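Local coordinates for protein putative polyprenyl synthetase (Streptomyces coelicolor, PDB 3NF2) that probably joins isoprenoid diphosphate units into longer prenyl chains, as a magnesium-dependent prenyltransferase of the FPP/GGPP synthase family, at residues Pro29-Val34 / Ala118-Asp123; Ala35-Gly40 / Lys111-Ala116; Val81-Val86 / Gly185-Cys190; Asp95-Asp100 / Asp157-Asp162; Glu131-Leu136 / Arg143-Leu148. One frame throughout, in Å; residues are numbered along the deposited sequence.

Contact 1: residues Pro29-Val34 / Ala118-Asp123; sequences PPMDTV and AILVGD
Met31, Val34, Leu120 and Val121 make a small, wholly apolar interface between two helices of the all-helical isoprenoid synthase fold, where the start of helix 31-38 lies against helix 115-134. The backbones come nearest at Met31 and Val121, whose CA atoms are 5.6 Å apart. At that spacing one methyl bridges a full turn of the facing helix: Val121 CG2 sits 3.7 Å from Val34 CG1 and 3.8 Å from Met31 CA. Valine and methionine pass flank to flank with their tips pointing opposite ways. The methionine lies roughly perpendicular to Leu120, its SD resting 3.7 Å from Leu120 CG, while Met31 CG lies 3.8 Å from Leu120 CD2. The methionine chain is extended at chi2 but bends at the thioether (chi3 -72°), which turns CE away from the leucine, so that SD and CG do the touching.

A second shell hems in these four residues. Val121 leans on Leu92 of helix 77-98, and Val34 on Val109 and His113 of helix 109-113. Leu120 also packs on Gln159 of the second subunit, so the contact borders the dimer interface. Met31 is placed by the helix start itself: Pro30, which follows a cis peptide bond, is the N-cap, and its O accepts from Val34 N at 3.0 Å and also from Thr33 OG1 at 3.0 Å, the hydroxyl lying 24° off the carbonyl plane.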
# COMPACT_ATOMS: atom_id res chain seq x y z
N PRO A 29 -16.37 3.65 -6.08
CA PRO A 29 -17.23 2.99 -5.07
C PRO A 29 -16.83 1.53 -4.78
O PRO A 29 -16.49 0.80 -5.72
CB PRO A 29 -18.60 3.04 -5.72
CG PRO A 29 -18.57 4.33 -6.50
CD PRO A 29 -17.16 4.40 -7.07
N PRO A 30 -16.86 1.10 -3.50
CA PRO A 30 -17.31 1.79 -2.29
C PRO A 30 -16.22 2.59 -1.57
O PRO A 30 -16.47 3.11 -0.48
CB PRO A 30 -17.74 0.64 -1.39
CG PRO A 30 -16.75 -0.45 -1.72
CD PRO A 30 -16.40 -0.27 -3.19
N MET A 31 -15.04 2.70 -2.18
CA MET A 31 -13.86 3.28 -1.52
C MET A 31 -14.05 4.74 -1.10
O MET A 31 -13.50 5.15 -0.08
CB MET A 31 -12.60 3.12 -2.37
CG MET A 31 -12.31 1.69 -2.82
SD MET A 31 -10.65 1.45 -3.46
CE MET A 31 -10.82 2.30 -5.02
N ASP A 32 -14.83 5.50 -1.85
CA ASP A 32 -15.09 6.90 -1.50
C ASP A 32 -15.90 7.04 -0.21
O ASP A 32 -15.60 7.90 0.61
CB ASP A 32 -15.76 7.66 -2.66
CG ASP A 32 -17.09 7.05 -3.09
OD1 ASP A 32 -17.30 5.83 -2.90
OD2 ASP A 32 -17.93 7.79 -3.62
N THR A 33 -16.91 6.18 -0.02
CA THR A 33 -17.74 6.23 1.18
C THR A 33 -17.03 5.63 2.39
O THR A 33 -17.14 6.16 3.50
CB THR A 33 -19.15 5.57 0.99
OG1 THR A 33 -19.01 4.20 0.58
CG2 THR A 33 -19.96 6.34 -0.05
N VAL A 34 -16.31 4.54 2.17
CA VAL A 34 -15.57 3.89 3.25
C VAL A 34 -14.46 4.80 3.79
O VAL A 34 -14.24 4.87 5.01
CB VAL A 34 -15.04 2.51 2.81
CG1 VAL A 34 -14.14 1.91 3.86
CG2 VAL A 34 -16.21 1.58 2.53
N ALA A 118 -10.88 -2.24 4.60
CA ALA A 118 -9.84 -1.48 5.30
C ALA A 118 -8.51 -1.57 4.56
O ALA A 118 -7.82 -0.57 4.38
CB ALA A 118 -9.70 -1.94 6.74
N ILE A 119 -8.18 -2.78 4.11
CA ILE A 119 -6.97 -3.04 3.32
C ILE A 119 -7.00 -2.28 2.00
O ILE A 119 -6.03 -1.66 1.61
CB ILE A 119 -6.77 -4.55 3.04
CG1 ILE A 119 -6.56 -5.30 4.35
CG2 ILE A 119 -5.56 -4.78 2.13
CD1 ILE A 119 -6.99 -6.76 4.31
N LEU A 120 -8.16 -2.34 1.35
CA LEU A 120 -8.36 -1.78 0.02
C LEU A 120 -8.27 -0.25 0.02
O LEU A 120 -7.48 0.33 -0.73
CB LEU A 120 -9.72 -2.22 -0.48
CG LEU A 120 -10.18 -1.85 -1.89
CD1 LEU A 120 -9.45 -2.69 -2.93
CD2 LEU A 120 -11.70 -2.00 -2.00
N VAL A 121 -9.06 0.38 0.87
CA VAL A 121 -9.05 1.84 0.99
C VAL A 121 -7.68 2.35 1.47
O VAL A 121 -7.16 3.34 0.96
CB VAL A 121 -10.23 2.34 1.85
CG1 VAL A 121 -10.19 3.85 1.97
CG2 VAL A 121 -11.55 1.93 1.20
N GLY A 122 -7.08 1.64 2.42
CA GLY A 122 -5.69 1.90 2.79
C GLY A 122 -4.77 1.95 1.59
O GLY A 122 -4.06 2.96 1.38
N ASP A 123 -4.78 0.89 0.77
CA ASP A 123 -3.98 0.86 -0.46
C ASP A 123 -4.29 2.02 -1.41
O ASP A 123 -3.40 2.56 -2.06
CB ASP A 123 -4.19 -0.45 -1.23
CG ASP A 123 -3.58 -1.64 -0.52
OD1 ASP A 123 -2.71 -1.44 0.34
OD2 ASP A 123 -3.98 -2.78 -0.84

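Contact 2: residues Ala35-Gly40 / Lys111-Ala116; sequences AAYHFG and KVHGPA. With SO4 (sulfate ion), chain C; SO4 (sulfate ion), chain E.
Tyr37 and His113 form an offset edge-to-face aromatic pair beside a bound sulfate, joining helix 31-38 to the end of helix 109-113. The ring centroids are 5.6 Å apart and the planes stand at 87°, with the edge of the imidazole toward the face of the phenol ring; the closest atoms are His113 NE2 and Tyr37 CB, at 4.1 Å. Val112 fills the angle between the rings. Its CG1 lies over one face of Tyr37 and also over the centre of the His113 ring, 3.7 Å above that plane, whereas Val112 CG2 presses on the phenol end, 3.5 Å from Tyr37 CZ and 3.2 Å from Tyr37 OH, the nearest approach across the contact. Tyr37 OH hydrogen-bonds to Asp107 O, and Arg106 makes a cation-pi contact with the ring.

With CG beside its backbone N (chi1 -66°), His113 sends ND1 to the sulfate of chain E. The bond from His113 ND1 to sulfate O4 is 2.9 Å long with an N-H...O angle of 147°; a second, to O2, is weak. The sulfate of chain C sits instead at the start of helix 115-134, where Ala116 N donates to its O4 at 3.1 Å and Gly114 is the N-cap. Both ions probably come from the crystallisation liquor.

The donation implies a proton on ND1, and the neighbouring anion would probably favour a cationic imidazole.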
# COMPACT_ATOMS: atom_id res chain seq x y z
N ALA A 35 -13.77 5.49 2.88
CA ALA A 35 -12.81 6.53 3.26
C ALA A 35 -13.49 7.67 4.00
O ALA A 35 -12.95 8.14 5.00
CB ALA A 35 -12.07 7.07 2.04
N ALA A 36 -14.65 8.11 3.52
CA ALA A 36 -15.43 9.16 4.18
C ALA A 36 -15.77 8.77 5.61
O ALA A 36 -15.73 9.61 6.51
CB ALA A 36 -16.71 9.50 3.40
N TYR A 37 -16.09 7.50 5.82
CA TYR A 37 -16.31 7.00 7.16
C TYR A 37 -15.03 7.12 7.97
O TYR A 37 -15.06 7.62 9.09
CB TYR A 37 -16.83 5.56 7.20
CG TYR A 37 -16.90 5.06 8.62
CD1 TYR A 37 -17.95 5.45 9.45
CD2 TYR A 37 -15.89 4.26 9.17
CE1 TYR A 37 -18.02 5.04 10.78
CE2 TYR A 37 -15.94 3.84 10.49
CZ TYR A 37 -17.01 4.24 11.29
OH TYR A 37 -17.09 3.83 12.59
N HIS A 38 -13.91 6.66 7.40
CA HIS A 38 -12.62 6.77 8.08
C HIS A 38 -12.33 8.21 8.52
O HIS A 38 -11.84 8.44 9.62
CB HIS A 38 -11.46 6.29 7.21
CG HIS A 38 -10.12 6.60 7.79
ND1 HIS A 38 -9.67 6.01 8.95
CD2 HIS A 38 -9.17 7.49 7.43
CE1 HIS A 38 -8.48 6.50 9.26
NE2 HIS A 38 -8.15 7.39 8.35
N PHE A 39 -12.62 9.15 7.64
CA PHE A 39 -12.34 10.54 7.91
C PHE A 39 -13.41 11.22 8.77
O PHE A 39 -13.25 12.38 9.12
CB PHE A 39 -12.14 11.29 6.61
CG PHE A 39 -10.77 11.11 6.01
CD1 PHE A 39 -9.67 11.78 6.54
CD2 PHE A 39 -10.58 10.26 4.92
CE1 PHE A 39 -8.40 11.62 5.99
CE2 PHE A 39 -9.32 10.08 4.36
CZ PHE A 39 -8.23 10.76 4.89
N GLY A 40 -14.48 10.51 9.11
CA GLY A 40 -15.52 11.05 9.99
C GLY A 40 -16.58 11.92 9.33
O GLY A 40 -17.42 12.52 10.03
N LYS A 111 -13.89 -2.79 11.63
CA LYS A 111 -15.06 -3.17 12.43
C LYS A 111 -16.40 -2.90 11.73
O LYS A 111 -17.32 -3.71 11.80
CB LYS A 111 -15.03 -2.48 13.79
CG LYS A 111 -14.84 -3.42 14.97
CD LYS A 111 -16.17 -3.78 15.62
CE LYS A 111 -16.03 -4.94 16.58
NZ LYS A 111 -17.15 -5.01 17.57
N VAL A 112 -16.49 -1.76 11.06
CA VAL A 112 -17.73 -1.35 10.42
C VAL A 112 -17.88 -2.00 9.05
O VAL A 112 -18.92 -2.60 8.75
CB VAL A 112 -17.81 0.19 10.32
CG1 VAL A 112 -19.14 0.65 9.74
CG2 VAL A 112 -17.64 0.79 11.67
N HIS A 113 -16.85 -1.89 8.23
CA HIS A 113 -16.96 -2.28 6.83
C HIS A 113 -16.22 -3.57 6.43
O HIS A 113 -16.27 -3.99 5.27
CB HIS A 113 -16.57 -1.09 5.94
CG HIS A 113 -17.53 0.06 6.04
ND1 HIS A 113 -18.87 -0.05 5.71
CD2 HIS A 113 -17.35 1.35 6.43
CE1 HIS A 113 -19.46 1.12 5.89
NE2 HIS A 113 -18.56 1.98 6.32
N GLY A 114 -15.58 -4.20 7.41
CA GLY A 114 -14.84 -5.45 7.17
C GLY A 114 -13.35 -5.19 6.97
O GLY A 114 -12.96 -4.09 6.57
N PRO A 115 -12.52 -6.20 7.28
CA PRO A 115 -11.07 -6.17 7.02
C PRO A 115 -10.70 -5.89 5.57
O PRO A 115 -9.79 -5.08 5.33
CB PRO A 115 -10.59 -7.58 7.43
CG PRO A 115 -11.80 -8.32 7.91
CD PRO A 115 -12.89 -7.33 8.15
N ALA A 116 -11.39 -6.52 4.61
CA ALA A 116 -11.08 -6.38 3.18
C ALA A 116 -11.11 -4.94 2.70
O ALA A 116 -10.20 -4.49 1.99
CB ALA A 116 -12.03 -7.23 2.33
S SO4 C . -14.52 -8.90 4.83
O1 SO4 C . -15.11 -9.50 3.64
O2 SO4 C . -15.40 -9.15 5.97
O3 SO4 C . -13.19 -9.46 5.07
O4 SO4 C . -14.38 -7.45 4.62
S SO4 E . -20.77 -2.50 4.09
O1 SO4 E . -21.22 -3.20 2.88
O2 SO4 E . -21.34 -1.15 4.11
O3 SO4 E . -21.21 -3.23 5.27
O4 SO4 E . -19.31 -2.41 4.07

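Contact 3: residues Val81-Val86 / Gly185-Cys190; sequences VAVELV and GALLAC
Val83 meets Leu187 and Cys190 where helix 77-98 passes helix 173-198 in the buried body of the helical fold. The two short segments run in broadly opposite senses, and their backbones come nearest at Val83 and Leu187, with 7.2 Å between the CA atoms. That gap is bridged by side chains, with one approach to a backbone oxygen.

From Val83 CA the bond to CB points at the other helix, and the fork at CB then divides the work. CG1, anti to the backbone N (chi1 163°), reaches the leucine: it lies 3.9 Å from Leu187 CD1 and 4.0 Å from Leu187 CG. CG2, anti to the carbonyl carbon, takes the next turn of the facing helix and lies 4.1 Å from Cys190 SG. Val83 therefore touches two residues spaced three apart, one with each methyl. Leu187 answers in kind with its own branches. Its chain runs alongside the valine's and antiparallel to it, so that while CD1 meets the methyl, Leu187 CD2 comes to 4.0 Å from Val83 O. The spacings are those of ordinary van der Waals packing; about 173 Å² is buried in all, and the three touching residues are buried.

Helix 139-165 closes one side of this pair, with Leu148 and Leu155 against Val86 and Ala151 against Cys190. On helix 57-67, Arg58 packs on Leu187 and forms a salt bridge from its NE to Glu84 OE1. Leu85 turns to Leu125 and Ala129 of helix 115-134, which places helix 77-98 in the middle of several others.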
# COMPACT_ATOMS: atom_id res chain seq x y z
N VAL A 81 -1.21 17.21 1.42
CA VAL A 81 -2.28 16.28 1.09
C VAL A 81 -1.69 14.86 1.02
O VAL A 81 -2.22 13.93 1.64
CB VAL A 81 -3.03 16.71 -0.22
CG1 VAL A 81 -3.90 15.59 -0.79
CG2 VAL A 81 -3.88 17.94 0.04
N ALA A 82 -0.57 14.72 0.33
CA ALA A 82 0.12 13.44 0.22
C ALA A 82 0.54 12.87 1.59
O ALA A 82 0.38 11.66 1.83
CB ALA A 82 1.32 13.58 -0.70
N VAL A 83 1.04 13.75 2.46
CA VAL A 83 1.44 13.38 3.82
C VAL A 83 0.23 12.89 4.64
O VAL A 83 0.32 11.88 5.35
CB VAL A 83 2.17 14.55 4.55
CG1 VAL A 83 2.20 14.33 6.05
CG2 VAL A 83 3.60 14.68 4.06
N GLU A 84 -0.89 13.59 4.51
CA GLU A 84 -2.10 13.22 5.22
C GLU A 84 -2.67 11.90 4.73
O GLU A 84 -3.21 11.12 5.52
CB GLU A 84 -3.15 14.31 5.08
CG GLU A 84 -2.89 15.54 5.93
CD GLU A 84 -2.43 15.21 7.33
OE1 GLU A 84 -1.20 15.30 7.58
OE2 GLU A 84 -3.28 14.84 8.18
N LEU A 85 -2.55 11.66 3.43
CA LEU A 85 -3.04 10.44 2.80
C LEU A 85 -2.25 9.22 3.25
O LEU A 85 -2.84 8.21 3.63
CB LEU A 85 -3.03 10.58 1.27
CG LEU A 85 -4.16 11.42 0.67
CD1 LEU A 85 -3.89 11.74 -0.80
CD2 LEU A 85 -5.53 10.76 0.84
N VAL A 86 -0.91 9.34 3.23
CA VAL A 86 -0.01 8.28 3.70
C VAL A 86 -0.24 8.02 5.18
O VAL A 86 -0.31 6.85 5.61
CB VAL A 86 1.48 8.63 3.45
CG1 VAL A 86 2.40 7.68 4.20
CG2 VAL A 86 1.80 8.54 1.97
N GLY A 185 8.60 10.17 13.71
CA GLY A 185 9.60 11.05 13.19
C GLY A 185 9.73 11.16 11.70
O GLY A 185 9.89 12.22 11.20
N ALA A 186 9.66 10.05 11.01
CA ALA A 186 9.87 10.01 9.59
C ALA A 186 8.88 10.81 8.80
O ALA A 186 9.22 11.38 7.82
CB ALA A 186 9.89 8.61 9.13
N LEU A 187 7.64 10.79 9.22
CA LEU A 187 6.58 11.50 8.51
C LEU A 187 6.57 13.00 8.82
O LEU A 187 6.16 13.82 7.98
CB LEU A 187 5.21 10.88 8.82
CG LEU A 187 4.07 11.42 7.96
CD1 LEU A 187 4.31 11.10 6.48
CD2 LEU A 187 2.74 10.89 8.42
N LEU A 188 6.99 13.37 10.02
CA LEU A 188 7.14 14.79 10.37
C LEU A 188 8.35 15.39 9.67
O LEU A 188 8.32 16.54 9.26
CB LEU A 188 7.19 14.99 11.88
CG LEU A 188 5.79 14.99 12.50
CD1 LEU A 188 5.79 14.65 13.99
CD2 LEU A 188 5.10 16.32 12.29
N ALA A 189 9.38 14.57 9.47
CA ALA A 189 10.56 14.93 8.70
C ALA A 189 10.17 15.24 7.27
O ALA A 189 10.61 16.23 6.69
CB ALA A 189 11.57 13.81 8.73
N CYS A 190 9.32 14.37 6.72
CA CYS A 190 8.81 14.53 5.37
C CYS A 190 7.92 15.76 5.27
O CYS A 190 8.08 16.55 4.35
CB CYS A 190 8.04 13.29 4.91
SG CYS A 190 7.45 13.44 3.21

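Contact 4: residues Asp95-Asp100 / Asp157-Asp162; sequences DLMDGD and DGQAQD
Gln159 reaches across from helix 139-165 to Asp98 and Met97 at the end of helix 77-98, and its conformation explains both contacts. CG stands anti to the backbone N, carrying the chain toward the other segment, and a bend at chi2 (62°) then brings the amide round to the carboxylate. Asp98 keeps CG anti to its carbonyl carbon, which brings OD1 toward Gln159 although the bond from CA to CB does not point there. Gln159 NE2 donates to Asp98 OD1 at 3.1 Å, with an N-H...O angle of 153°. The acceptor lies almost in the amide plane, but the nitrogen meets the syn side of OD1 from 28° out of the carboxylate plane, so the two flat groups are tilted rather than coplanar.

Met97 lies slantwise over the same glutamine. Its chain bends at chi3, which brings the terminal methyl against the aliphatic part: Met97 CE is 3.8 Å from Gln159 CG, and Met97 SD 4.0 Å from that carbon. Nearer the backbone, Met97 CB lies 3.9 Å from Gln159 NE2. One turn further along, Asp162 OD2 comes within 4.4 Å of the like-charged Asp98 OD1; Lys183, salt-bridged to Asp162 OD1, probably offsets this. The dimer interface is close by: Ala116 of the second subunit packs on Met97.

Helix 77-98 ends in a Schellman motif at Gly99. The nearest atom of a sulfate, probably from the crystallisation liquor, is about 3 Å from the Asp98 side chain. Asp95 and Asp98 belong to a DDLMD sequence, the first aspartate-rich DDxxD motif of prenyl synthases, which in relatives binds magnesium and substrate diphosphate.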
# COMPACT_ATOMS: atom_id res chain seq x y z
N ASP A 95 -4.48 -0.18 12.37
CA ASP A 95 -5.63 -0.53 13.22
C ASP A 95 -6.11 -1.95 12.99
O ASP A 95 -6.49 -2.65 13.94
CB ASP A 95 -6.80 0.44 13.00
CG ASP A 95 -6.57 1.80 13.65
OD1 ASP A 95 -5.65 1.94 14.48
OD2 ASP A 95 -7.34 2.74 13.34
N LEU A 96 -6.08 -2.39 11.73
CA LEU A 96 -6.48 -3.74 11.40
C LEU A 96 -5.46 -4.75 11.92
O LEU A 96 -5.83 -5.75 12.55
CB LEU A 96 -6.68 -3.89 9.89
CG LEU A 96 -7.05 -5.29 9.37
CD1 LEU A 96 -8.23 -5.94 10.14
CD2 LEU A 96 -7.35 -5.19 7.91
N MET A 97 -4.18 -4.46 11.66
CA MET A 97 -3.08 -5.29 12.12
C MET A 97 -3.05 -5.42 13.65
O MET A 97 -2.73 -6.48 14.18
CB MET A 97 -1.74 -4.73 11.62
CG MET A 97 -1.48 -4.96 10.14
SD MET A 97 0.18 -4.49 9.62
CE MET A 97 -0.10 -2.86 9.00
N ASP A 98 -3.40 -4.34 14.35
CA ASP A 98 -3.36 -4.30 15.81
C ASP A 98 -4.64 -4.83 16.45
O ASP A 98 -4.69 -5.09 17.65
CB ASP A 98 -3.08 -2.87 16.32
CG ASP A 98 -1.70 -2.36 15.93
OD1 ASP A 98 -0.87 -3.14 15.40
OD2 ASP A 98 -1.43 -1.15 16.17
N GLY A 99 -5.69 -4.98 15.64
CA GLY A 99 -6.97 -5.46 16.14
C GLY A 99 -7.70 -4.43 16.98
O GLY A 99 -8.57 -4.78 17.78
N ASP A 100 -7.33 -3.15 16.81
CA ASP A 100 -7.99 -2.05 17.51
C ASP A 100 -9.38 -1.85 16.95
O ASP A 100 -9.53 -1.53 15.77
CB ASP A 100 -7.19 -0.75 17.33
CG ASP A 100 -5.79 -0.85 17.87
OD1 ASP A 100 -5.55 -1.61 18.83
OD2 ASP A 100 -4.92 -0.15 17.32
N ASP A 157 8.37 0.04 8.33
CA ASP A 157 9.44 -0.47 9.21
C ASP A 157 9.06 -0.38 10.67
O ASP A 157 9.27 -1.33 11.43
CB ASP A 157 10.76 0.29 9.03
CG ASP A 157 11.48 -0.07 7.74
OD1 ASP A 157 12.48 0.61 7.43
OD2 ASP A 157 11.05 -1.03 7.05
N GLY A 158 8.49 0.76 11.06
CA GLY A 158 8.10 1.01 12.44
C GLY A 158 7.03 0.06 12.91
O GLY A 158 7.10 -0.45 14.02
N GLN A 159 6.06 -0.18 12.03
CA GLN A 159 5.03 -1.17 12.25
C GLN A 159 5.57 -2.61 12.31
O GLN A 159 5.10 -3.41 13.13
CB GLN A 159 3.93 -1.02 11.19
CG GLN A 159 2.73 -1.94 11.39
CD GLN A 159 1.99 -1.69 12.70
OE1 GLN A 159 2.12 -0.62 13.30
NE2 GLN A 159 1.21 -2.68 13.13
N ALA A 160 6.55 -2.94 11.46
CA ALA A 160 7.24 -4.24 11.54
C ALA A 160 7.92 -4.42 12.88
O ALA A 160 7.84 -5.49 13.50
CB ALA A 160 8.27 -4.39 10.41
N GLN A 161 8.58 -3.36 13.34
CA GLN A 161 9.19 -3.34 14.66
C GLN A 161 8.13 -3.55 15.75
O GLN A 161 8.33 -4.36 16.66
CB GLN A 161 9.99 -2.04 14.86
CG GLN A 161 11.32 -2.05 14.11
CD GLN A 161 11.86 -0.67 13.72
OE1 GLN A 161 11.33 0.38 14.09
NE2 GLN A 161 12.96 -0.67 12.95
N ASP A 162 7.00 -2.87 15.62
CA ASP A 162 5.91 -3.01 16.59
C ASP A 162 5.46 -4.46 16.71
O ASP A 162 5.46 -5.02 17.81
CB ASP A 162 4.74 -2.10 16.24
CG ASP A 162 3.73 -2.00 17.36
OD1 ASP A 162 3.72 -0.96 18.05
OD2 ASP A 162 2.96 -2.96 17.58

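Contact 5: residues Glu131-Leu136 / Arg143-Leu148; sequences EVLLEL and RATRRL
Thr145 OG1 is held by a hydrogen bond to Ala141 O, one turn back in its own helix, and in that position it meets two leucines of the facing segment. It lies 3.5 Å from Leu133 CB and 3.6 Å from Leu134 CG. The rotation about CA-CB (chi1 -44°) sets the hydroxyl beside the backbone N, where it can reach the earlier carbonyl; CG2 is left to approach Leu134 CD1 at 4.1 Å, the two side chains standing roughly perpendicular.

Helices 115-134 and 139-165 follow one another through a short connection and run antiparallel here, an alpha-alpha hairpin near whose turn these residues pack. Leu133 spans more of the partner than Leu134 does: its CD1 lies 4.0 Å from Leu148 CD2 and 4.0 Å from Thr145 CA, whereas Leu133 CD2 approaches Ala144 CB more loosely, at 4.5 Å.

Helix 77-98 adds Ala82 against Leu133, and Ile194 of helix 173-198 packs on both Leu133 and Ala144. The second subunit comes in on another flank: Leu134 of that subunit packs on Thr145, and Glu131 OE2 forms a salt bridge with Arg153 NE of the second subunit.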
# COMPACT_ATOMS: atom_id res chain seq x y z
N GLU A 131 0.07 9.85 -6.51
CA GLU A 131 -0.59 10.49 -7.64
C GLU A 131 -0.66 12.00 -7.45
O GLU A 131 -0.34 12.75 -8.36
CB GLU A 131 -2.01 9.94 -7.82
CG GLU A 131 -2.71 10.37 -9.09
CD GLU A 131 -2.36 9.47 -10.27
OE1 GLU A 131 -1.29 9.66 -10.89
OE2 GLU A 131 -3.18 8.57 -10.59
N VAL A 132 -1.06 12.43 -6.26
CA VAL A 132 -1.25 13.84 -5.94
C VAL A 132 0.03 14.65 -6.16
O VAL A 132 -0.02 15.83 -6.54
CB VAL A 132 -1.85 14.01 -4.52
CG1 VAL A 132 -1.44 15.32 -3.85
CG2 VAL A 132 -3.36 13.90 -4.58
N LEU A 133 1.18 14.01 -5.98
CA LEU A 133 2.47 14.64 -6.24
C LEU A 133 2.90 14.52 -7.69
O LEU A 133 3.23 15.52 -8.32
CB LEU A 133 3.55 14.09 -5.30
CG LEU A 133 3.36 14.38 -3.81
CD1 LEU A 133 4.34 13.58 -2.97
CD2 LEU A 133 3.48 15.89 -3.53
N LEU A 134 2.90 13.30 -8.22
CA LEU A 134 3.39 13.02 -9.57
C LEU A 134 2.53 13.65 -10.69
O LEU A 134 3.06 13.92 -11.77
CB LEU A 134 3.58 11.52 -9.79
CG LEU A 134 4.70 10.80 -9.01
CD1 LEU A 134 4.41 9.31 -8.86
CD2 LEU A 134 6.07 10.99 -9.64
N GLU A 135 1.24 13.91 -10.40
CA GLU A 135 0.32 14.66 -11.28
C GLU A 135 0.91 15.96 -11.82
O GLU A 135 0.59 16.38 -12.93
CB GLU A 135 -0.99 15.03 -10.56
CG GLU A 135 -2.13 14.07 -10.79
CD GLU A 135 -3.40 14.39 -9.98
OE1 GLU A 135 -3.37 15.17 -9.00
OE2 GLU A 135 -4.46 13.83 -10.35
N LEU A 136 1.77 16.58 -11.01
CA LEU A 136 2.40 17.86 -11.34
C LEU A 136 3.37 17.78 -12.52
O LEU A 136 3.55 18.77 -13.24
CB LEU A 136 3.08 18.46 -10.10
CG LEU A 136 2.11 18.75 -8.94
CD1 LEU A 136 2.86 18.99 -7.65
CD2 LEU A 136 1.19 19.92 -9.26
N ARG A 143 11.10 14.48 -6.90
CA ARG A 143 11.95 14.52 -5.72
C ARG A 143 11.12 14.52 -4.44
O ARG A 143 11.51 13.91 -3.44
CB ARG A 143 12.87 15.74 -5.79
CG ARG A 143 14.18 15.49 -6.54
CD ARG A 143 14.78 16.79 -7.09
NE ARG A 143 14.44 17.94 -6.26
CZ ARG A 143 14.46 19.21 -6.67
NH1 ARG A 143 14.81 19.52 -7.92
NH2 ARG A 143 14.12 20.18 -5.82
N ALA A 144 9.97 15.18 -4.48
CA ALA A 144 9.04 15.19 -3.36
C ALA A 144 8.43 13.81 -3.10
O ALA A 144 8.22 13.44 -1.95
CB ALA A 144 7.95 16.22 -3.59
N THR A 145 8.16 13.06 -4.18
CA THR A 145 7.66 11.68 -4.07
C THR A 145 8.74 10.75 -3.48
O THR A 145 8.42 9.83 -2.73
CB THR A 145 7.16 11.12 -5.43
OG1 THR A 145 6.36 12.10 -6.10
CG2 THR A 145 6.30 9.85 -5.24
N ARG A 146 10.00 11.02 -3.81
CA ARG A 146 11.16 10.31 -3.26
C ARG A 146 11.21 10.42 -1.74
O ARG A 146 11.49 9.45 -1.04
CB ARG A 146 12.45 10.89 -3.88
CG ARG A 146 13.77 10.41 -3.30
CD ARG A 146 14.48 9.49 -4.26
NE ARG A 146 15.62 8.81 -3.64
CZ ARG A 146 16.90 9.15 -3.82
NH1 ARG A 146 17.22 10.17 -4.60
NH2 ARG A 146 17.85 8.45 -3.22
N ARG A 147 10.91 11.62 -1.24
CA ARG A 147 10.88 11.91 0.19
C ARG A 147 9.70 11.23 0.86
O ARG A 147 9.80 10.79 2.00
CB ARG A 147 10.77 13.42 0.43
CG ARG A 147 11.84 14.28 -0.21
CD ARG A 147 13.09 14.33 0.62
NE ARG A 147 14.20 14.92 -0.12
CZ ARG A 147 15.34 15.30 0.44
NH1 ARG A 147 15.52 15.17 1.75
NH2 ARG A 147 16.31 15.82 -0.31
N LEU A 148 8.58 11.18 0.14
CA LEU A 148 7.36 10.55 0.65
C LEU A 148 7.58 9.05 0.79
O LEU A 148 7.16 8.45 1.78
CB LEU A 148 6.19 10.81 -0.29
CG LEU A 148 4.78 10.49 0.25
CD1 LEU A 148 4.27 11.60 1.17
CD2 LEU A 148 3.82 10.26 -0.89

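Contacts 1 and 2 are neighbours, with centres 7 Å apart, both joining helix 31-38 to the region round the start of helix 115-134; Val121 CG1 meets Ala35 CB at 3.7 Å between them. Contacts 3 and 5, centred 12 Å apart, share a core in which Cys190 SG lies 3.9 Å from Leu148 CA. Contact 4 holds the last four residues of the DDxxD motif of the probable active site. Helix 77-98 runs through both contacts 3 and 4, whose centres are about 17 Å apart; contact 5 is centred about 25 Å from contact 4. Leu96 links contact 4 to contact 1, its CD2 3.6 Å from Ile119 CG1. Contacts 1, 2, 4 and 5 touch the second subunit, contact 2 only through Ala116; contact 3 does not.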